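Local coordinates for replicase polyprotein 1a (Avian infectious bronchitis virus, PDB 3LD1), which is the precursor of the coronavirus replication proteins, represented here by a fragment of non-structural protein 2 whose own role is not established, at residues Val7-Ile11 and Leu44-Lys48; Cys56-Leu61 and Ile88-Ser92; Glu218-Val222 and Val238-Phe242; Ala265-Val269 and Lys280-Val285. The protein carries 3 engineered substitutions. All coordinates share one frame; numbering follows the deposited sequence.

In the fold
The four contacts form two groups on opposite sides of the centre of an elongated chain. Interactions 1 and 2 share one mixed sheet, in which strands 4-8 and 57-64 are neighbours; their centres lie 17 Å apart, and they touch where V7 CG1 packs 3.9 Å from L61 CD2. Beyond the centre, interactions 3 and 4 have centres 18 Å apart and nearest atoms about 6 Å apart, with F260 bridging them by meeting both F242 and A265. The groups are well separated: interactions 1 and 3 are 45 Å apart, and interactions 2 and 4 are 60 Å apart, centre to centre. No active site or ligand is identified here; all four are joints of the fold.

Interaction 1 of 4, residues Val7-Ile11 and Leu44-Lys48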
loop_
_atom_site.group_PDB
_atom_site.type_symbol
_atom_site.label_atom_id
_atom_site.label_comp_id
_atom_site.label_asym_id
_atom_site.label_seq_id
_atom_site.Cartn_x
_atom_site.Cartn_y
_atom_site.Cartn_z
ATOM N N VAL A 7 -30.373 11.892 -14.126
ATOM C CA VAL A 7 -29.729 12.558 -13.030
ATOM C C VAL A 7 -28.657 13.497 -13.486
ATOM O O VAL A 7 -27.681 13.109 -14.138
ATOM C CB VAL A 7 -29.358 11.656 -11.800
ATOM C CG1 VAL A 7 -29.588 10.176 -12.054
ATOM C CG2 VAL A 7 -28.032 11.960 -11.324
ATOM N N SER A 8 -28.934 14.758 -13.172
ATOM C CA SER A 8 -28.083 15.851 -13.443
ATOM C C SER A 8 -26.608 15.584 -13.096
ATOM O O SER A 8 -26.244 15.310 -11.951
ATOM C CB SER A 8 -28.601 17.001 -12.657
ATOM O OG SER A 8 -28.271 18.125 -13.362
ATOM N N LYS A 9 -25.786 15.640 -14.126
ATOM C CA LYS A 9 -24.355 15.389 -14.046
ATOM C C LYS A 9 -23.661 16.240 -12.988
ATOM O O LYS A 9 -22.671 15.772 -12.389
ATOM C CB LYS A 9 -23.677 15.594 -15.431
ATOM C CG LYS A 9 -23.885 14.442 -16.429
ATOM C CD LYS A 9 -23.685 14.839 -17.907
ATOM C CE LYS A 9 -22.819 13.816 -18.620
ATOM N NZ LYS A 9 -23.290 13.852 -19.949
ATOM N N ASP A 10 -24.190 17.449 -12.740
ATOM C CA ASP A 10 -23.638 18.393 -11.743
ATOM C C ASP A 10 -24.123 18.178 -10.309
ATOM O O ASP A 10 -23.779 19.001 -9.451
ATOM C CB ASP A 10 -23.961 19.854 -12.130
ATOM C CG ASP A 10 -25.477 20.093 -12.274
ATOM O OD1 ASP A 10 -25.931 21.254 -12.411
ATOM O OD2 ASP A 10 -26.216 19.073 -12.254
ATOM N N ILE A 11 -24.923 17.132 -10.023
ATOM C CA ILE A 11 -25.445 17.049 -8.646
ATOM C C ILE A 11 -24.330 17.192 -7.565
ATOM O O ILE A 11 -23.199 16.688 -7.763
ATOM C CB ILE A 11 -26.230 15.798 -8.433
ATOM C CG1 ILE A 11 -25.427 14.576 -8.881
ATOM C CG2 ILE A 11 -27.626 15.897 -9.167
ATOM C CD1 ILE A 11 -26.090 13.321 -8.393
ATOM N N LEU A 44 -22.260 7.774 -14.692
ATOM C CA LEU A 44 -23.096 8.950 -14.605
ATOM C C LEU A 44 -22.654 9.985 -15.587
ATOM O O LEU A 44 -23.492 10.601 -16.204
ATOM C CB LEU A 44 -23.069 9.499 -13.199
ATOM C CG LEU A 44 -23.918 10.714 -12.816
ATOM C CD1 LEU A 44 -25.461 10.512 -12.984
ATOM C CD2 LEU A 44 -23.592 11.164 -11.365
ATOM N N GLN A 45 -21.341 10.161 -15.771
ATOM C CA GLN A 45 -20.840 11.257 -16.608
ATOM C C GLN A 45 -20.934 10.981 -18.095
ATOM O O GLN A 45 -20.914 11.936 -18.908
ATOM C CB GLN A 45 -19.348 11.548 -16.289
ATOM C CG GLN A 45 -19.134 12.036 -14.884
ATOM C CD GLN A 45 -20.144 13.138 -14.525
ATOM O OE1 GLN A 45 -20.297 14.127 -15.275
ATOM N NE2 GLN A 45 -20.832 12.979 -13.372
ATOM N N THR A 46 -20.965 9.687 -18.445
ATOM C CA THR A 46 -21.134 9.243 -19.863
ATOM C C THR A 46 -22.475 9.672 -20.396
ATOM O O THR A 46 -22.572 9.952 -21.556
ATOM C CB THR A 46 -20.954 7.672 -20.118
ATOM O OG1 THR A 46 -22.070 6.946 -19.578
ATOM C CG2 THR A 46 -19.590 7.123 -19.552
ATOM N N GLY A 47 -23.517 9.758 -19.567
ATOM C CA GLY A 47 -24.787 10.379 -20.042
ATOM C C GLY A 47 -25.544 9.397 -20.910
ATOM O O GLY A 47 -26.536 9.736 -21.581
ATOM N N LYS A 48 -25.023 8.175 -20.893
ATOM C CA LYS A 48 -25.650 7.023 -21.449
ATOM C C LYS A 48 -26.433 6.304 -20.318
ATOM O O LYS A 48 -26.011 6.232 -19.128
ATOM C CB LYS A 48 -24.588 6.113 -22.062
ATOM C CG LYS A 48 -24.954 4.625 -21.990
ATOM C CD LYS A 48 -24.714 3.890 -23.348
ATOM C CE LYS A 48 -24.820 2.357 -23.162
ATOM N NZ LYS A 48 -24.124 1.754 -24.358
#
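V7 and L44 meet closely on the buried side, V7 CG2 lying 3.4 Å from L44 CD1 with the two side chains crossing at about a right angle. L44 reaches over because its CG stands anti to the backbone N (chi1 -177°), which spreads its methyls toward 7-11. The second methyl, CD2, looks to I11, whose CD1 is 4.4 Å away, a looser touch. Branched aliphatic residues suit this side: V7 also packs on L19 and I11 on C16, both of helix 13-20. The contact thus joins the end of strand 4-8, in a mixed sheet, to the last turn of helix 30-46, which G47 terminates with a positive phi, a conformation that glycine adopts readily. Opposite in character is the solvent side, where K9 and Q45 pass each other. The chain of Q45 bends at chi2 (-47°), turning its amide back over K9: OE1 comes 3.7 Å from K9 CB, while NE2 gives a straight but weak, long hydrogen bond of 3.5 Å to K9 O. The flexible methylene chain of K9 extends alongside the last helical turn, its outer part less certain, and also touches D65. K9 itself lies in a type I turn from S8 to I11, by which the chain leaves the strand, closed by I11 N to S8 O and braced by a short S8 OG to D10 OD2 bond of 2.5 Å.

Interaction 2 of 4, residues Cys56-Leu61 and Ile88-Ser92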
loop_
_atom_site.group_PDB
_atom_site.type_symbol
_atom_site.label_atom_id
_atom_site.label_comp_id
_atom_site.label_asym_id
_atom_site.label_seq_id
_atom_site.Cartn_x
_atom_site.Cartn_y
_atom_site.Cartn_z
ATOM N N CYS A 56 -33.713 -1.259 -3.307
ATOM C CA CYS A 56 -35.101 -1.124 -3.712
ATOM C C CYS A 56 -35.243 -1.714 -5.097
ATOM O O CYS A 56 -36.098 -1.273 -5.840
ATOM C CB CYS A 56 -35.453 0.341 -3.838
ATOM S SG CYS A 56 -35.439 1.131 -2.267
ATOM N N GLY A 57 -34.363 -2.648 -5.480
ATOM C CA GLY A 57 -34.433 -3.242 -6.835
ATOM C C GLY A 57 -33.709 -2.419 -7.904
ATOM O O GLY A 57 -33.049 -1.391 -7.614
ATOM N N LEU A 58 -33.806 -2.881 -9.146
ATOM C CA LEU A 58 -32.965 -2.413 -10.221
ATOM C C LEU A 58 -33.542 -1.094 -10.731
ATOM O O LEU A 58 -34.730 -1.040 -11.030
ATOM C CB LEU A 58 -32.979 -3.446 -11.346
ATOM C CG LEU A 58 -32.335 -3.102 -12.705
ATOM C CD1 LEU A 58 -30.883 -2.601 -12.540
ATOM C CD2 LEU A 58 -32.345 -4.344 -13.608
ATOM N N PHE A 59 -32.752 -0.021 -10.820
ATOM C CA PHE A 59 -33.267 1.137 -11.587
ATOM C C PHE A 59 -32.335 1.366 -12.720
ATOM O O PHE A 59 -31.201 0.834 -12.741
ATOM C CB PHE A 59 -33.422 2.447 -10.794
ATOM C CG PHE A 59 -34.421 2.377 -9.640
ATOM C CD1 PHE A 59 -35.629 3.051 -9.712
ATOM C CD2 PHE A 59 -34.113 1.681 -8.449
ATOM C CE1 PHE A 59 -36.530 3.013 -8.622
ATOM C CE2 PHE A 59 -34.993 1.627 -7.368
ATOM C CZ PHE A 59 -36.206 2.293 -7.443
ATOM N N LEU A 60 -32.818 2.155 -13.661
ATOM C CA LEU A 60 -31.969 2.632 -14.724
ATOM C C LEU A 60 -31.754 4.144 -14.522
ATOM O O LEU A 60 -32.746 4.877 -14.247
ATOM C CB LEU A 60 -32.640 2.382 -16.068
ATOM C CG LEU A 60 -33.317 1.024 -16.325
ATOM C CD1 LEU A 60 -33.884 1.055 -17.772
ATOM C CD2 LEU A 60 -32.421 -0.231 -16.036
ATOM N N LEU A 61 -30.489 4.590 -14.681
ATOM C CA LEU A 61 -30.127 6.018 -14.608
ATOM C C LEU A 61 -29.503 6.517 -15.889
ATOM O O LEU A 61 -29.001 5.759 -16.674
ATOM C CB LEU A 61 -29.194 6.329 -13.419
ATOM C CG LEU A 61 -29.471 5.697 -12.043
ATOM C CD1 LEU A 61 -28.231 5.552 -11.190
ATOM C CD2 LEU A 61 -30.507 6.433 -11.300
ATOM N N ILE A 88 -38.619 8.957 -5.547
ATOM C CA ILE A 88 -38.326 8.158 -6.683
ATOM C C ILE A 88 -37.877 6.789 -6.244
ATOM O O ILE A 88 -38.380 5.808 -6.789
ATOM C CB ILE A 88 -37.196 8.759 -7.458
ATOM C CG1 ILE A 88 -37.591 10.096 -8.142
ATOM C CG2 ILE A 88 -36.592 7.704 -8.371
ATOM C CD1 ILE A 88 -36.400 10.822 -8.617
ATOM N N PHE A 89 -36.965 6.671 -5.259
ATOM C CA PHE A 89 -36.303 5.357 -5.004
ATOM C C PHE A 89 -36.866 4.559 -3.846
ATOM O O PHE A 89 -36.697 3.321 -3.775
ATOM C CB PHE A 89 -34.782 5.483 -4.884
ATOM C CG PHE A 89 -34.093 5.910 -6.163
ATOM C CD1 PHE A 89 -33.975 7.241 -6.492
ATOM C CD2 PHE A 89 -33.547 4.979 -7.019
ATOM C CE1 PHE A 89 -33.369 7.672 -7.670
ATOM C CE2 PHE A 89 -32.912 5.387 -8.224
ATOM C CZ PHE A 89 -32.823 6.719 -8.555
ATOM N N GLY A 90 -37.613 5.237 -2.989
ATOM C CA GLY A 90 -38.019 4.673 -1.725
ATOM C C GLY A 90 -36.937 5.080 -0.754
ATOM O O GLY A 90 -36.157 5.991 -1.044
ATOM N N VAL A 91 -36.883 4.406 0.390
ATOM C CA VAL A 91 -36.068 4.783 1.505
ATOM C C VAL A 91 -34.909 3.819 1.527
ATOM O O VAL A 91 -35.089 2.628 1.274
ATOM C CB VAL A 91 -36.832 4.672 2.842
ATOM C CG1 VAL A 91 -35.911 5.047 4.060
ATOM C CG2 VAL A 91 -37.985 5.605 2.831
ATOM N N SER A 92 -33.721 4.384 1.789
ATOM C CA SER A 92 -32.511 3.642 2.040
ATOM C C SER A 92 -32.098 3.872 3.482
ATOM O O SER A 92 -31.885 4.969 3.868
ATOM C CB SER A 92 -31.389 4.089 1.099
ATOM O OG SER A 92 -30.166 3.561 1.601
#
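At the start of segment 56-61, which meets F89 through F59 and L61, two backbone groups grip the hydroxyl of T54: C56 N donates to T54 OG1, and the same oxygen bonds to G57 O. This pins the tight connection between strands 50-54 and 57-64, where G57 takes a positive phi that suits glycine. The main contact is an edge-to-face aromatic pair. The edge of F89 points at the face of F59, with F89 CD2 3.5 Å above the F59 plane and over its centre. Ring centroids are 4.5 Å apart, and the planes are inclined at 53°, short of a perpendicular T. In F59, CG anti to the carbonyl carbon (chi1 -62°) carries the ring toward F89, while C56 CB lies at the ring's edge, in its plane. L61, two residues on and on the same side of the strand, brings CD2 in the plane of the F89 ring to its edge, 3.6 Å from F89 CZ. One face of F89 carries CG2 of its neighbour I88. A large flat side chain suits position 89, since it can offer its rim to an aromatic face and to a leucine methyl together. G90 then ends the helix with a phi of 91°, and its O is bonded to Y22 OH; S92 is the N-cap of the next helix, its OG bonded to A95 N. Helix 82-89 and strand 57-64 meet beside strand 4-8, where F59, L61 and I88 all touch I5, and helix 93-103 begins directly after S92.

Interaction 3 of 4, residues Glu218-Val222 and Val238-Phe242; sequences ERTLV and VAKFF
This contact is the seam of a beta-beta-alpha unit: the two-stranded hairpin 214-217/220-223 is followed by helix 232-243, which folds back along the second strand. Strand 220-222 and helix 238-242 run nearly antiparallel, at 167°, with axes 7.5 Å apart at closest approach. E218 and R219 form the hairpin turn, both with positive phi. F242 supplies the aromatic ring of the seam, turning one face to the strand backbone at T220 and L221. The CA of T220 sits over that face in a CH-pi contact, 4.3 Å from the F242 centroid and 22° off the ring normal, and L221 N also lies above it, near the centre. R219 O comes within 3.3 Å of F242 CD1, meeting the ring obliquely. A flat apolar ring suits the place because its pi face can receive the CA-H of T220 while its far end meets L221. One turn earlier on the helix, held by F242 N to V238 O, V238 projects toward the strand. Its CG1, anti to the backbone N (chi1 165°), reaches L221, 3.7 Å from L221 O and 4.2 Å from L221 CB. The small A239 lets the backbones come near, T220 CA lying 5.4 Å from A239 CA. T220 OG1 itself makes a weak bond to M217 O across the turn, and R219 NE is held by G251 O. On its way to V214 and M166, L221 crosses the F242 ring obliquely, and its CD1 touches F242 CZ at 3.7 Å.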
loop_
_atom_site.group_PDB
_atom_site.type_symbol
_atom_site.label_atom_id
_atom_site.label_comp_id
_atom_site.label_asym_id
_atom_site.label_seq_id
_atom_site.Cartn_x
_atom_site.Cartn_y
_atom_site.Cartn_z
ATOM N N GLU A 218 17.627 -1.959 -3.822
ATOM C CA GLU A 218 18.697 -0.991 -3.747
ATOM C C GLU A 218 19.092 -0.740 -2.290
ATOM O O GLU A 218 19.352 0.414 -1.869
ATOM C CB GLU A 218 18.316 0.279 -4.515
ATOM C CG GLU A 218 18.288 0.064 -6.047
ATOM C CD GLU A 218 19.577 -0.609 -6.547
ATOM O OE1 GLU A 218 20.662 -0.065 -6.220
ATOM O OE2 GLU A 218 19.529 -1.701 -7.209
ATOM N N ARG A 219 19.126 -1.849 -1.538
ATOM C CA ARG A 219 19.468 -1.870 -0.115
ATOM C C ARG A 219 18.549 -1.057 0.762
ATOM O O ARG A 219 18.974 -0.604 1.835
ATOM C CB ARG A 219 20.881 -1.404 0.156
ATOM C CG ARG A 219 21.946 -2.080 -0.666
ATOM C CD ARG A 219 23.242 -1.220 -0.749
ATOM N NE ARG A 219 24.173 -1.915 -1.621
ATOM C CZ ARG A 219 24.388 -1.670 -2.928
ATOM N NH1 ARG A 219 23.773 -0.646 -3.593
ATOM N NH2 ARG A 219 25.262 -2.475 -3.588
ATOM N N THR A 220 17.297 -0.882 0.357
ATOM C CA THR A 220 16.277 -0.375 1.269
ATOM C C THR A 220 15.172 -1.368 1.307
ATOM O O THR A 220 14.924 -2.075 0.300
ATOM C CB THR A 220 15.555 0.920 0.764
ATOM O OG1 THR A 220 16.331 1.618 -0.204
ATOM C CG2 THR A 220 15.270 1.791 1.865
ATOM N N LEU A 221 14.483 -1.379 2.456
ATOM C CA LEU A 221 13.156 -1.924 2.550
ATOM C C LEU A 221 12.263 -0.991 1.715
ATOM O O LEU A 221 12.515 0.193 1.647
ATOM C CB LEU A 221 12.729 -1.895 4.004
ATOM C CG LEU A 221 13.345 -2.961 4.938
ATOM C CD1 LEU A 221 13.123 -2.686 6.432
ATOM C CD2 LEU A 221 12.765 -4.313 4.624
ATOM N N VAL A 222 11.297 -1.540 0.989
ATOM C CA VAL A 222 10.267 -0.747 0.346
ATOM C C VAL A 222 8.934 -1.483 0.467
ATOM O O VAL A 222 8.899 -2.666 0.481
ATOM C CB VAL A 222 10.594 -0.330 -1.120
ATOM C CG1 VAL A 222 12.099 -0.413 -1.422
ATOM C CG2 VAL A 222 9.712 -1.070 -2.165
ATOM N N VAL A 238 12.191 6.051 4.502
ATOM C CA VAL A 238 12.861 4.815 4.838
ATOM C C VAL A 238 14.150 4.658 3.979
ATOM O O VAL A 238 15.176 4.253 4.471
ATOM C CB VAL A 238 11.926 3.594 4.672
ATOM C CG1 VAL A 238 12.736 2.266 4.677
ATOM C CG2 VAL A 238 10.892 3.528 5.751
ATOM N N ALA A 239 14.101 5.018 2.710
ATOM C CA ALA A 239 15.253 4.879 1.887
ATOM C C ALA A 239 16.360 5.747 2.457
ATOM O O ALA A 239 17.515 5.347 2.470
ATOM C CB ALA A 239 14.924 5.292 0.489
ATOM N N LYS A 240 15.976 6.933 2.936
ATOM C CA LYS A 240 16.901 7.961 3.325
ATOM C C LYS A 240 17.670 7.450 4.562
ATOM O O LYS A 240 18.886 7.560 4.590
ATOM C CB LYS A 240 16.116 9.226 3.639
ATOM C CG LYS A 240 16.788 10.519 3.246
ATOM C CD LYS A 240 16.051 11.790 3.873
ATOM C CE LYS A 240 16.751 13.167 3.434
ATOM N NZ LYS A 240 18.034 13.469 4.197
ATOM N N PHE A 241 16.974 6.866 5.543
ATOM C CA PHE A 241 17.582 6.220 6.699
ATOM C C PHE A 241 18.493 5.060 6.293
ATOM O O PHE A 241 19.430 4.718 7.005
ATOM C CB PHE A 241 16.464 5.663 7.554
ATOM C CG PHE A 241 16.897 4.870 8.787
ATOM C CD1 PHE A 241 17.372 3.554 8.690
ATOM C CD2 PHE A 241 16.678 5.380 10.075
ATOM C CE1 PHE A 241 17.727 2.775 9.907
ATOM C CE2 PHE A 241 16.999 4.635 11.259
ATOM C CZ PHE A 241 17.544 3.331 11.171
ATOM N N PHE A 242 18.194 4.405 5.178
ATOM C CA PHE A 242 19.032 3.294 4.771
ATOM C C PHE A 242 20.244 3.809 4.090
ATOM O O PHE A 242 21.351 3.359 4.366
ATOM C CB PHE A 242 18.285 2.315 3.885
ATOM C CG PHE A 242 17.567 1.290 4.671
ATOM C CD1 PHE A 242 18.161 0.070 4.945
ATOM C CD2 PHE A 242 16.313 1.559 5.192
ATOM C CE1 PHE A 242 17.472 -0.886 5.736
ATOM C CE2 PHE A 242 15.605 0.624 5.942
ATOM C CZ PHE A 242 16.164 -0.596 6.239
#

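Interaction 4 of 4, residues Ala265-Val269 and Lys280-Val285; sequences AVKIV and KGFEVV
Strands 265-269 and 281-285 pair antiparallel, their N-to-C directions 145° apart, with A265 O receiving V285 N at 2.7 Å at one end. K267 and E283 form a hydrogen-bonded pair, each N 2.8 Å from the other's O; E283 N lies in the carbonyl plane of K267, whereas K267 N stands above that of E283. V269 and G281 repeat the pattern at 3.0 Å in each direction, G281 adding no side chain beside V269. Between these come the non-hydrogen-bonded pairs V266 with V284 and I268 with F282, whose side chains share one face. There V266 carries the packing. With CG1 anti to the carbonyl carbon (chi1 -63°) and leaning toward V284 CG2, its CG2 falls between the backbone N and carbonyl carbon and comes 3.6 Å from F282 CD1. Beta-branched valines fill such a strand face compactly. The other face is partly polar. K267 and E283 lie side by side pointing the same way, yet K267 NZ and E283 OE2 stay 5.9 Å apart, so the opposite charges are near but not in contact. The two touch through carbon, K267 CG 3.9 Å from E283 CB; K267 CG also meets V285 CG1, those side chains at about a right angle. V269 CG1 likewise crosses E283, 3.8 Å from its OE1. Strand 281-285 is outermost in a four-stranded antiparallel sheet; strand 265-269 lies inside it, V266 bonding to A259 of strand 258-260. Toward the C-terminal sheet, V284 N bonds to S342 OG, F282 meets the ring of H325, and K280 bonds by its backbone to G324 and L326.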
loop_
_atom_site.group_PDB
_atom_site.type_symbol
_atom_site.label_atom_id
_atom_site.label_comp_id
_atom_site.label_asym_id
_atom_site.label_seq_id
_atom_site.Cartn_x
_atom_site.Cartn_y
_atom_site.Cartn_z
ATOM N N ALA A 265 17.337 -9.044 2.454
ATOM C CA ALA A 265 17.799 -8.828 3.788
ATOM C C ALA A 265 18.107 -10.145 4.419
ATOM O O ALA A 265 17.279 -11.081 4.321
ATOM C CB ALA A 265 16.765 -8.174 4.605
ATOM N N VAL A 266 19.249 -10.213 5.106
ATOM C CA VAL A 266 19.579 -11.403 5.840
ATOM C C VAL A 266 19.930 -10.983 7.213
ATOM O O VAL A 266 20.478 -9.889 7.388
ATOM C CB VAL A 266 20.850 -12.034 5.277
ATOM C CG1 VAL A 266 20.650 -12.491 3.820
ATOM C CG2 VAL A 266 22.114 -11.064 5.449
ATOM N N LYS A 267 19.687 -11.843 8.187
ATOM C CA LYS A 267 20.404 -11.737 9.435
ATOM C C LYS A 267 21.780 -12.404 9.388
ATOM O O LYS A 267 21.965 -13.501 8.751
ATOM C CB LYS A 267 19.677 -12.373 10.591
ATOM C CG LYS A 267 18.585 -13.313 10.312
ATOM C CD LYS A 267 17.923 -13.592 11.675
ATOM C CE LYS A 267 19.001 -13.702 12.795
ATOM N NZ LYS A 267 19.130 -12.443 13.644
ATOM N N ILE A 268 22.714 -11.730 10.079
ATOM C CA ILE A 268 24.052 -12.171 10.250
ATOM C C ILE A 268 24.044 -13.064 11.472
ATOM O O ILE A 268 23.606 -12.659 12.521
ATOM C CB ILE A 268 24.957 -10.975 10.560
ATOM C CG1 ILE A 268 24.850 -9.890 9.505
ATOM C CG2 ILE A 268 26.406 -11.409 10.686
ATOM C CD1 ILE A 268 24.740 -8.512 10.211
ATOM N N VAL A 269 24.580 -14.252 11.375
ATOM C CA VAL A 269 24.686 -15.041 12.578
ATOM C C VAL A 269 26.150 -15.342 12.861
ATOM O O VAL A 269 26.914 -15.764 11.933
ATOM C CB VAL A 269 23.832 -16.345 12.522
ATOM C CG1 VAL A 269 22.751 -16.299 11.412
ATOM C CG2 VAL A 269 24.652 -17.490 12.275
ATOM N N LYS A 280 31.049 -16.300 10.265
ATOM C CA LYS A 280 29.724 -15.737 10.200
ATOM C C LYS A 280 28.980 -16.150 8.965
ATOM O O LYS A 280 29.602 -16.372 7.930
ATOM C CB LYS A 280 29.832 -14.212 10.133
ATOM C CG LYS A 280 30.316 -13.576 11.385
ATOM C CD LYS A 280 30.492 -12.034 11.234
ATOM C CE LYS A 280 30.721 -11.403 12.604
ATOM N NZ LYS A 280 30.140 -9.988 12.578
ATOM N N GLY A 281 27.644 -16.137 9.038
ATOM C CA GLY A 281 26.864 -16.403 7.848
ATOM C C GLY A 281 25.587 -15.603 7.719
ATOM O O GLY A 281 25.270 -14.740 8.536
ATOM N N PHE A 282 24.836 -15.894 6.673
ATOM C CA PHE A 282 23.639 -15.139 6.429
ATOM C C PHE A 282 22.414 -16.028 6.370
ATOM O O PHE A 282 22.504 -17.197 5.943
ATOM C CB PHE A 282 23.780 -14.366 5.145
ATOM C CG PHE A 282 25.115 -13.610 4.978
ATOM C CD1 PHE A 282 25.428 -12.483 5.771
ATOM C CD2 PHE A 282 26.059 -14.032 4.001
ATOM C CE1 PHE A 282 26.597 -11.775 5.555
ATOM C CE2 PHE A 282 27.246 -13.342 3.796
ATOM C CZ PHE A 282 27.502 -12.188 4.554
ATOM N N GLU A 283 21.290 -15.482 6.880
ATOM C CA GLU A 283 19.919 -16.098 6.791
ATOM C C GLU A 283 18.912 -15.101 6.226
ATOM O O GLU A 283 18.546 -14.128 6.949
ATOM C CB GLU A 283 19.390 -16.496 8.166
ATOM C CG GLU A 283 19.618 -17.930 8.600
ATOM C CD GLU A 283 19.340 -18.126 10.121
ATOM O OE1 GLU A 283 20.077 -18.889 10.796
ATOM O OE2 GLU A 283 18.423 -17.460 10.663
ATOM N N VAL A 284 18.448 -15.346 4.992
ATOM C CA VAL A 284 17.469 -14.506 4.315
ATOM C C VAL A 284 16.275 -14.294 5.232
ATOM O O VAL A 284 15.819 -15.254 5.868
ATOM C CB VAL A 284 16.938 -15.191 2.962
ATOM C CG1 VAL A 284 15.598 -14.651 2.498
ATOM C CG2 VAL A 284 17.856 -14.960 1.907
ATOM N N VAL A 285 15.739 -13.067 5.272
ATOM C CA VAL A 285 14.439 -12.836 5.926
ATOM C C VAL A 285 13.476 -12.109 4.961
ATOM O O VAL A 285 13.917 -11.210 4.203
ATOM C CB VAL A 285 14.597 -12.114 7.311
ATOM C CG1 VAL A 285 15.178 -13.061 8.413
ATOM C CG2 VAL A 285 15.431 -10.883 7.197
#